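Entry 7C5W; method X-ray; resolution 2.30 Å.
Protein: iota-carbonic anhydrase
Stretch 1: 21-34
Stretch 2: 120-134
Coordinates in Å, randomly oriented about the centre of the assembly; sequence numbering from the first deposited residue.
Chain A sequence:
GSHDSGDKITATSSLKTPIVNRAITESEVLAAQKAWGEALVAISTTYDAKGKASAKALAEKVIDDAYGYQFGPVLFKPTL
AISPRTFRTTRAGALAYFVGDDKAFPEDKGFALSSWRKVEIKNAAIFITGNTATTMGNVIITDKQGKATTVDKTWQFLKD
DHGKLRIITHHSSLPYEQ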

ATOM      1  N   ASN A  21       4.387  -6.575  10.444  1.00 63.27           N
ATOM      2  CA  ASN A  21       3.004  -6.258  10.016  1.00 62.14           C
ATOM      3  C   ASN A  21       2.822  -4.740   9.958  1.00 60.55           C
ATOM      4  O   ASN A  21       2.552  -4.140  11.001  1.00 66.16           O
ATOM      5  CB  ASN A  21       1.959  -6.912  10.918  1.00 60.87           C
ATOM      6  CG  ASN A  21       0.578  -6.777  10.319  1.00 64.06           C
ATOM      7  OD1 ASN A  21       0.428  -6.265   9.208  1.00 58.10           O
ATOM      8  ND2 ASN A  21      -0.432  -7.227  11.042  1.00 74.75           N
ATOM      9  N   ARG A  22       2.933  -4.162   8.765  1.00 57.61           N
ATOM     10  CA  ARG A  22       2.710  -2.721   8.499  1.00 61.23           C
ATOM     11  C   ARG A  22       1.234  -2.437   8.197  1.00 65.69           C
ATOM     12  O   ARG A  22       0.878  -1.257   8.045  1.00 64.91           O
ATOM     13  CB  ARG A  22       3.542  -2.296   7.297  1.00 62.17           C
ATOM     14  CG  ARG A  22       5.021  -2.568   7.484  1.00 67.40           C
ATOM     15  CD  ARG A  22       5.819  -1.586   6.675  1.00 66.61           C
ATOM     16  NE  ARG A  22       6.706  -0.828   7.531  1.00 75.48           N
ATOM     17  CZ  ARG A  22       6.706   0.485   7.636  1.00 72.50           C
ATOM     18  NH1 ARG A  22       5.868   1.232   6.943  1.00 81.33           N
ATOM     19  NH2 ARG A  22       7.578   1.053   8.429  1.00 79.58           N
ATOM     20  N   ALA A  23       0.415  -3.477   8.086  1.00 56.52           N
ATOM     21  CA  ALA A  23      -1.030  -3.358   7.807  1.00 64.49           C
ATOM     22  C   ALA A  23      -1.735  -2.876   9.075  1.00 58.22           C
ATOM     23  O   ALA A  23      -1.262  -3.188  10.162  1.00 55.86           O
ATOM     24  CB  ALA A  23      -1.585  -4.686   7.338  1.00 63.52           C
ATOM     25  N   ILE A  24      -2.845  -2.162   8.914  1.00 58.57           N
ATOM     26  CA  ILE A  24      -3.752  -1.757  10.020  1.00 57.18           C
ATOM     27  C   ILE A  24      -4.876  -2.793  10.125  1.00 56.96           C
ATOM     28  O   ILE A  24      -5.396  -3.222   9.073  1.00 57.69           O
ATOM     29  CB  ILE A  24      -4.286  -0.330   9.766  1.00 60.32           C
ATOM     30  CG1 ILE A  24      -3.154   0.700   9.747  1.00 55.02           C
ATOM     31  CG2 ILE A  24      -5.363   0.033  10.779  1.00 62.30           C
ATOM     32  CD1 ILE A  24      -3.553   2.070   9.239  1.00 52.34           C
ATOM     33  N   THR A  25      -5.242  -3.164  11.352  1.00 57.24           N
ATOM     34  CA  THR A  25      -6.430  -3.998  11.678  1.00 59.01           C
ATOM     35  C   THR A  25      -7.591  -3.086  12.075  1.00 57.19           C
ATOM     36  O   THR A  25      -7.330  -1.936  12.477  1.00 56.16           O
ATOM     37  CB  THR A  25      -6.157  -4.948  12.852  1.00 62.95           C
ATOM     38  OG1 THR A  25      -6.092  -4.124  14.019  1.00 61.72           O
ATOM     39  CG2 THR A  25      -4.885  -5.754  12.688  1.00 54.68           C
ATOM     40  N   GLU A  26      -8.810  -3.612  11.999  1.00 58.03           N
ATOM     41  CA  GLU A  26     -10.053  -2.928  12.424  1.00 61.04           C
ATOM     42  C   GLU A  26      -9.885  -2.407  13.856  1.00 62.20           C
ATOM     43  O   GLU A  26     -10.257  -1.247  14.101  1.00 62.15           O
ATOM     44  CB  GLU A  26     -11.239  -3.883  12.299  1.00 56.48           C
ATOM     45  CG  GLU A  26     -12.567  -3.237  12.642  1.00 64.37           C
ATOM     46  CD  GLU A  26     -13.775  -4.080  12.278  1.00 81.06           C
ATOM     47  OE1 GLU A  26     -14.882  -3.497  12.153  1.00 83.75           O
ATOM     48  OE2 GLU A  26     -13.600  -5.316  12.105  1.00 78.48           O
ATOM     49  N   SER A  27      -9.352  -3.230  14.762  1.00 55.57           N
ATOM     50  CA  SER A  27      -9.273  -2.927  16.214  1.00 62.10           C
ATOM     51  C   SER A  27      -8.306  -1.754  16.453  1.00 59.23           C
ATOM     52  O   SER A  27      -8.614  -0.907  17.310  1.00 60.99           O
ATOM     53  CB  SER A  27      -8.904  -4.155  17.021  1.00 63.46           C
ATOM     54  OG  SER A  27      -7.520  -4.442  16.903  1.00 62.23           O
ATOM     55  N   GLU A  28      -7.188  -1.705  15.727  1.00 58.09           N
ATOM     56  CA  GLU A  28      -6.238  -0.561  15.720  1.00 53.18           C
ATOM     57  C   GLU A  28      -6.954   0.735  15.305  1.00 58.69           C
ATOM     58  O   GLU A  28      -6.659   1.787  15.897  1.00 58.50           O
ATOM     59  CB  GLU A  28      -5.079  -0.837  14.763  1.00 58.40           C
ATOM     60  CG  GLU A  28      -4.009  -1.753  15.331  1.00 57.30           C
ATOM     61  CD  GLU A  28      -2.911  -2.105  14.339  1.00 58.98           C
ATOM     62  OE1 GLU A  28      -3.190  -2.122  13.125  1.00 67.68           O
ATOM     63  OE2 GLU A  28      -1.778  -2.358  14.771  1.00 60.98           O
ATOM     64  N   VAL A  29      -7.846   0.677  14.313  1.00 57.54           N
ATOM     65  CA  VAL A  29      -8.581   1.873  13.811  1.00 59.68           C
ATOM     66  C   VAL A  29      -9.530   2.356  14.911  1.00 60.79           C
ATOM     67  O   VAL A  29      -9.539   3.569  15.196  1.00 55.84           O
ATOM     68  CB  VAL A  29      -9.350   1.584  12.509  1.00 59.77           C
ATOM     69  CG1 VAL A  29     -10.239   2.754  12.120  1.00 58.24           C
ATOM     70  CG2 VAL A  29      -8.414   1.229  11.369  1.00 58.67           C
ATOM     71  N   LEU A  30     -10.314   1.447  15.495  1.00 62.63           N
ATOM     72  CA  LEU A  30     -11.314   1.794  16.537  1.00 62.37           C
ATOM     73  C   LEU A  30     -10.572   2.386  17.741  1.00 60.73           C
ATOM     74  O   LEU A  30     -11.027   3.415  18.277  1.00 58.53           O
ATOM     75  CB  LEU A  30     -12.131   0.555  16.911  1.00 59.68           C
ATOM     76  CG  LEU A  30     -12.982  -0.025  15.779  1.00 65.38           C
ATOM     77  CD1 LEU A  30     -13.866  -1.163  16.290  1.00 68.10           C
ATOM     78  CD2 LEU A  30     -13.833   1.052  15.117  1.00 58.43           C
ATOM     79  N   ALA A  31      -9.443   1.787  18.113  1.00 56.68           N
ATOM     80  CA  ALA A  31      -8.577   2.257  19.216  1.00 60.02           C
ATOM     81  C   ALA A  31      -8.113   3.695  18.937  1.00 59.61           C
ATOM     82  O   ALA A  31      -8.305   4.542  19.823  1.00 63.11           O
ATOM     83  CB  ALA A  31      -7.408   1.321  19.407  1.00 50.89           C
ATOM     84  N   ALA A  32      -7.546   3.965  17.755  1.00 54.12           N
ATOM     85  CA  ALA A  32      -7.043   5.302  17.361  1.00 58.44           C
ATOM     86  C   ALA A  32      -8.189   6.330  17.357  1.00 60.61           C
ATOM     87  O   ALA A  32      -7.953   7.458  17.812  1.00 61.43           O
ATOM     88  CB  ALA A  32      -6.337   5.227  16.030  1.00 53.23           C
ATOM     89  N   GLN A  33      -9.382   5.965  16.876  1.00 57.97           N
ATOM     90  CA  GLN A  33     -10.591   6.829  16.941  1.00 57.88           C
ATOM     91  C   GLN A  33     -10.832   7.223  18.404  1.00 59.97           C
ATOM     92  O   GLN A  33     -10.972   8.429  18.668  1.00 63.55           O
ATOM     93  CB  GLN A  33     -11.834   6.138  16.366  1.00 54.02           C
ATOM     94  CG  GLN A  33     -11.835   5.975  14.848  1.00 53.55           C
ATOM     95  CD  GLN A  33     -13.194   5.548  14.345  1.00 57.84           C
ATOM     96  OE1 GLN A  33     -13.796   4.602  14.856  1.00 59.03           O
ATOM     97  NE2 GLN A  33     -13.720   6.273  13.368  1.00 53.43           N
ATOM     98  N   LYS A  34     -10.876   6.241  19.317  1.00 64.63           N
ATOM     99  CA  LYS A  34     -11.195   6.437  20.764  1.00 66.51           C
ATOM    100  C   LYS A  34     -10.108   7.298  21.424  1.00 61.74           C
ATOM    101  O   LYS A  34     -10.457   8.149  22.261  1.00 67.45           O
ATOM    102  CB  LYS A  34     -11.351   5.099  21.496  1.00 58.88           C
TER
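Stretch 2, residues 120-134: EIKNAAIFITGNTAT

Where a helix packs on a β-sheet, side-chain rotamers often show how each residue reconciles its own backbone with the surface opposite, and this contact in iota-carbonic anhydrase is a compact example. Stretch 1 runs through a loop into a helix that begins at Glu-26. Stretch 2 follows a strand at 120-123, turns a corner at Ala-124, continues as a strand at 125-128, and passes through Thr-129, Gly-130 and Asn-131 into a further strand. The last two strands form a hairpin, with Phe-127 and Thr-134 bonded to each other through both backbone N-to-O pairs at 2.8 Å. The helix crosses strand 120-123 at 140° and strand 125-128 at 121°, with axes 9.7 and 10.3 Å apart at closest approach, so the first strand runs obliquely against the helix and the second lies more across it. The contact buries 666 Å², summed over both sides.

At the hairpin turn, backbone and side chain both contribute. Gly-130, at phi/psi of 103/-95, adopts a conformation in which a CB would be jammed against the carbonyl oxygen of Thr-129; glycine avoids this. Its O accepts a hydrogen bond from Ile-24 N at 3.0 Å and also receives a CA-H contact from Ala-23 CA at 3.3 Å. Asn-131 starts away from stretch 1, but its side chain, with chi1 of -146° between wells, brings ND2 back to 3.2 Å from Arg-22 CB. That ND2 is also 3.0 Å from Arg-22 O, yet the angle is too poor for a hydrogen bond.

Ile-24 points toward the hairpin. Its m, t conformation extends CD1 to 3.2 Å from Asn-131 O and 4.0 Å from Ala-133 CB. Within the helix, Val-29, with chi1 t, places CG2 3.5 Å from the same Ala-133 CB; the small alanine is thus met by two branched side chains. Ile-128, also m, t, reaches the start of the helix, where its CD1 lies 3.8 Å from Glu-26 N, while its CG2 lies 3.4 Å from Ile-24 O. Thr-25, with chi1 p, caps the helix by accepting at OG1 from Glu-28 N at 3.2 Å; in return Glu-28 OE1 accepts a hydrogen bond from Thr-25 N at 2.9 Å.

Farther along, Leu-30 leaves the helix sideways, but its m, t rotamer carries CD2 to 4.2 Å from Ile-126 CD1 and 3.5 Å from Asn-123 ND2. Beyond it, Gln-33 and Asn-123 each point toward the other stretch, both with chi1 m, and their amides pair in a nearly linear double hydrogen bond: Asn-123 ND2 donates to Gln-33 OE1 at 2.7 Å, and Gln-33 NE2 donates to Asn-123 OD1 at 2.8 Å. Because an amide carries a donor and an acceptor side by side, two of them can satisfy each other in this way. Gln-33 OE1 also lies 3.3 Å from Ile-121 CG2, so the polar pair is flanked by apolar carbon. The principle is that extended side chains span the gap, while matched amides fasten it.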

ATOM      1  N   GLU A 120     -18.481  10.201  21.399  1.00 70.54           N
ATOM      2  CA  GLU A 120     -19.099   8.954  20.881  1.00 67.45           C
ATOM      3  C   GLU A 120     -18.775   8.834  19.384  1.00 63.81           C
ATOM      4  O   GLU A 120     -19.034   9.805  18.647  1.00 64.72           O
ATOM      5  CB  GLU A 120     -20.605   9.012  21.153  1.00 69.10           C
ATOM      6  CG  GLU A 120     -21.302   7.665  21.061  1.00 76.88           C
ATOM      7  CD  GLU A 120     -22.805   7.735  21.273  1.00 84.49           C
ATOM      8  OE1 GLU A 120     -23.258   8.707  21.916  1.00 86.16           O
ATOM      9  OE2 GLU A 120     -23.521   6.827  20.786  1.00 87.27           O
ATOM     10  N   ILE A 121     -18.217   7.700  18.949  1.00 64.39           N
ATOM     11  CA  ILE A 121     -17.894   7.428  17.516  1.00 59.98           C
ATOM     12  C   ILE A 121     -19.001   6.567  16.909  1.00 61.54           C
ATOM     13  O   ILE A 121     -19.246   5.479  17.449  1.00 65.69           O
ATOM     14  CB  ILE A 121     -16.534   6.730  17.367  1.00 58.75           C
ATOM     15  CG1 ILE A 121     -15.470   7.328  18.294  1.00 61.27           C
ATOM     16  CG2 ILE A 121     -16.103   6.744  15.908  1.00 58.19           C
ATOM     17  CD1 ILE A 121     -15.109   8.754  17.970  1.00 60.73           C
ATOM     18  N   LYS A 122     -19.612   7.031  15.815  1.00 63.47           N
ATOM     19  CA  LYS A 122     -20.668   6.301  15.064  1.00 60.12           C
ATOM     20  C   LYS A 122     -20.230   6.155  13.607  1.00 63.05           C
ATOM     21  O   LYS A 122     -20.604   7.000  12.766  1.00 61.08           O
ATOM     22  CB  LYS A 122     -22.018   7.013  15.171  1.00 67.82           C
ATOM     23  CG  LYS A 122     -22.669   6.905  16.542  1.00 73.95           C
ATOM     24  CD  LYS A 122     -24.177   6.864  16.499  1.00 79.95           C
ATOM     25  CE  LYS A 122     -24.777   6.506  17.842  1.00 89.39           C
ATOM     26  NZ  LYS A 122     -26.182   6.056  17.713  1.00 91.31           N
ATOM     27  N   ASN A 123     -19.480   5.094  13.323  1.00 61.56           N
ATOM     28  CA  ASN A 123     -18.914   4.806  11.983  1.00 60.06           C
ATOM     29  C   ASN A 123     -20.045   4.394  11.042  1.00 63.61           C
ATOM     30  O   ASN A 123     -20.918   3.606  11.450  1.00 62.90           O
ATOM     31  CB  ASN A 123     -17.800   3.768  12.091  1.00 60.49           C
ATOM     32  CG  ASN A 123     -16.595   4.328  12.816  1.00 56.53           C
ATOM     33  OD1 ASN A 123     -16.310   5.518  12.703  1.00 57.60           O
ATOM     34  ND2 ASN A 123     -15.888   3.490  13.562  1.00 58.93           N
ATOM     35  N   ALA A 124     -20.034   4.939   9.830  1.00 62.17           N
ATOM     36  CA  ALA A 124     -20.910   4.515   8.721  1.00 59.64           C
ATOM     37  C   ALA A 124     -20.156   3.486   7.872  1.00 61.92           C
ATOM     38  O   ALA A 124     -20.810   2.585   7.330  1.00 65.64           O
ATOM     39  CB  ALA A 124     -21.329   5.719   7.911  1.00 58.30           C
ATOM     40  N   ALA A 125     -18.829   3.615   7.759  1.00 60.44           N
ATOM     41  CA  ALA A 125     -17.988   2.755   6.893  1.00 59.20           C
ATOM     42  C   ALA A 125     -16.508   2.914   7.239  1.00 56.51           C
ATOM     43  O   ALA A 125     -16.099   4.004   7.680  1.00 56.65           O
ATOM     44  CB  ALA A 125     -18.239   3.083   5.443  1.00 56.86           C
ATOM     45  N   ILE A 126     -15.738   1.855   7.006  1.00 54.60           N
ATOM     46  CA  ILE A 126     -14.262   1.805   7.214  1.00 52.89           C
ATOM     47  C   ILE A 126     -13.634   1.220   5.948  1.00 55.80           C
ATOM     48  O   ILE A 126     -14.156   0.214   5.436  1.00 54.16           O
ATOM     49  CB  ILE A 126     -13.922   0.975   8.469  1.00 53.40           C
ATOM     50  CG1 ILE A 126     -14.602   1.541   9.715  1.00 51.80           C
ATOM     51  CG2 ILE A 126     -12.417   0.833   8.662  1.00 50.68           C
ATOM     52  CD1 ILE A 126     -14.279   0.782  10.983  1.00 54.07           C
ATOM     53  N   PHE A 127     -12.557   1.824   5.452  1.00 53.39           N
ATOM     54  CA  PHE A 127     -11.794   1.296   4.291  1.00 52.05           C
ATOM     55  C   PHE A 127     -10.332   1.165   4.720  1.00 54.77           C
ATOM     56  O   PHE A 127      -9.668   2.171   4.998  1.00 56.21           O
ATOM     57  CB  PHE A 127     -12.044   2.159   3.051  1.00 51.28           C
ATOM     58  CG  PHE A 127     -11.788   1.473   1.733  1.00 53.49           C
ATOM     59  CD1 PHE A 127     -10.527   0.984   1.418  1.00 48.92           C
ATOM     60  CD2 PHE A 127     -12.794   1.347   0.789  1.00 49.71           C
ATOM     61  CE1 PHE A 127     -10.284   0.390   0.188  1.00 52.79           C
ATOM     62  CE2 PHE A 127     -12.555   0.731  -0.429  1.00 45.37           C
ATOM     63  CZ  PHE A 127     -11.302   0.256  -0.731  1.00 47.65           C
ATOM     64  N   ILE A 128      -9.867  -0.074   4.852  1.00 56.70           N
ATOM     65  CA  ILE A 128      -8.439  -0.387   5.112  1.00 54.40           C
ATOM     66  C   ILE A 128      -7.790  -0.700   3.769  1.00 56.48           C
ATOM     67  O   ILE A 128      -8.157  -1.720   3.156  1.00 57.45           O
ATOM     68  CB  ILE A 128      -8.315  -1.533   6.127  1.00 58.44           C
ATOM     69  CG1 ILE A 128      -9.006  -1.176   7.443  1.00 50.78           C
ATOM     70  CG2 ILE A 128      -6.861  -1.920   6.338  1.00 53.63           C
ATOM     71  CD1 ILE A 128      -9.053  -2.324   8.422  1.00 60.17           C
ATOM     72  N   THR A 129      -6.896   0.186   3.335  1.00 57.77           N
ATOM     73  CA  THR A 129      -6.141   0.122   2.055  1.00 61.17           C
ATOM     74  C   THR A 129      -4.734  -0.414   2.304  1.00 65.65           C
ATOM     75  O   THR A 129      -3.852  -0.103   1.493  1.00 74.31           O
ATOM     76  CB  THR A 129      -5.994   1.519   1.442  1.00 64.58           C
ATOM     77  OG1 THR A 129      -5.175   2.285   2.327  1.00 68.71           O
ATOM     78  CG2 THR A 129      -7.312   2.227   1.254  1.00 53.30           C
ATOM     79  N   GLY A 130      -4.533  -1.134   3.410  1.00 63.72           N
ATOM     80  CA  GLY A 130      -3.246  -1.762   3.778  1.00 66.38           C
ATOM     81  C   GLY A 130      -2.509  -0.986   4.859  1.00 65.57           C
ATOM     82  O   GLY A 130      -2.797  -1.184   6.055  1.00 63.59           O
ATOM     83  N   ASN A 131      -1.590  -0.118   4.448  1.00 67.83           N
ATOM     84  CA  ASN A 131      -0.770   0.710   5.362  1.00 63.21           C
ATOM     85  C   ASN A 131      -1.618   1.834   5.985  1.00 65.06           C
ATOM     86  O   ASN A 131      -1.210   2.385   7.037  1.00 57.35           O
ATOM     87  CB  ASN A 131       0.427   1.285   4.617  1.00 63.76           C
ATOM     88  CG  ASN A 131       1.623   1.392   5.526  1.00 75.01           C
ATOM     89  OD1 ASN A 131       1.972   2.490   5.956  1.00 80.85           O
ATOM     90  ND2 ASN A 131       2.222   0.250   5.847  1.00 83.80           N
ATOM     91  N   THR A 132      -2.731   2.202   5.346  1.00 58.67           N
ATOM     92  CA  THR A 132      -3.633   3.280   5.820  1.00 56.49           C
ATOM     93  C   THR A 132      -5.038   2.715   5.990  1.00 55.77           C
ATOM     94  O   THR A 132      -5.300   1.589   5.530  1.00 60.18           O
ATOM     95  CB  THR A 132      -3.635   4.496   4.886  1.00 55.81           C
ATOM     96  OG1 THR A 132      -4.448   4.196   3.755  1.00 63.36           O
ATOM     97  CG2 THR A 132      -2.250   4.899   4.435  1.00 52.27           C
ATOM     98  N   ALA A 133      -5.891   3.485   6.654  1.00 51.18           N
ATOM     99  CA  ALA A 133      -7.299   3.152   6.947  1.00 54.16           C
ATOM    100  C   ALA A 133      -8.089   4.460   7.062  1.00 53.60           C
ATOM    101  O   ALA A 133      -7.642   5.368   7.790  1.00 54.76           O
ATOM    102  CB  ALA A 133      -7.373   2.321   8.205  1.00 48.68           C
ATOM    103  N   THR A 134      -9.189   4.564   6.319  1.00 52.74           N
ATOM    104  CA  THR A 134     -10.099   5.732   6.318  1.00 48.92           C
ATOM    105  C   THR A 134     -11.378   5.325   7.049  1.00 50.76           C
ATOM    106  O   THR A 134     -11.821   4.187   6.850  1.00 52.18           O
ATOM    107  CB  THR A 134     -10.321   6.217   4.883  1.00 49.66           C
ATOM    108  OG1 THR A 134      -9.039   6.320   4.273  1.00 51.90           O
ATOM    109  CG2 THR A 134     -11.016   7.555   4.798  1.00 50.26           C
TER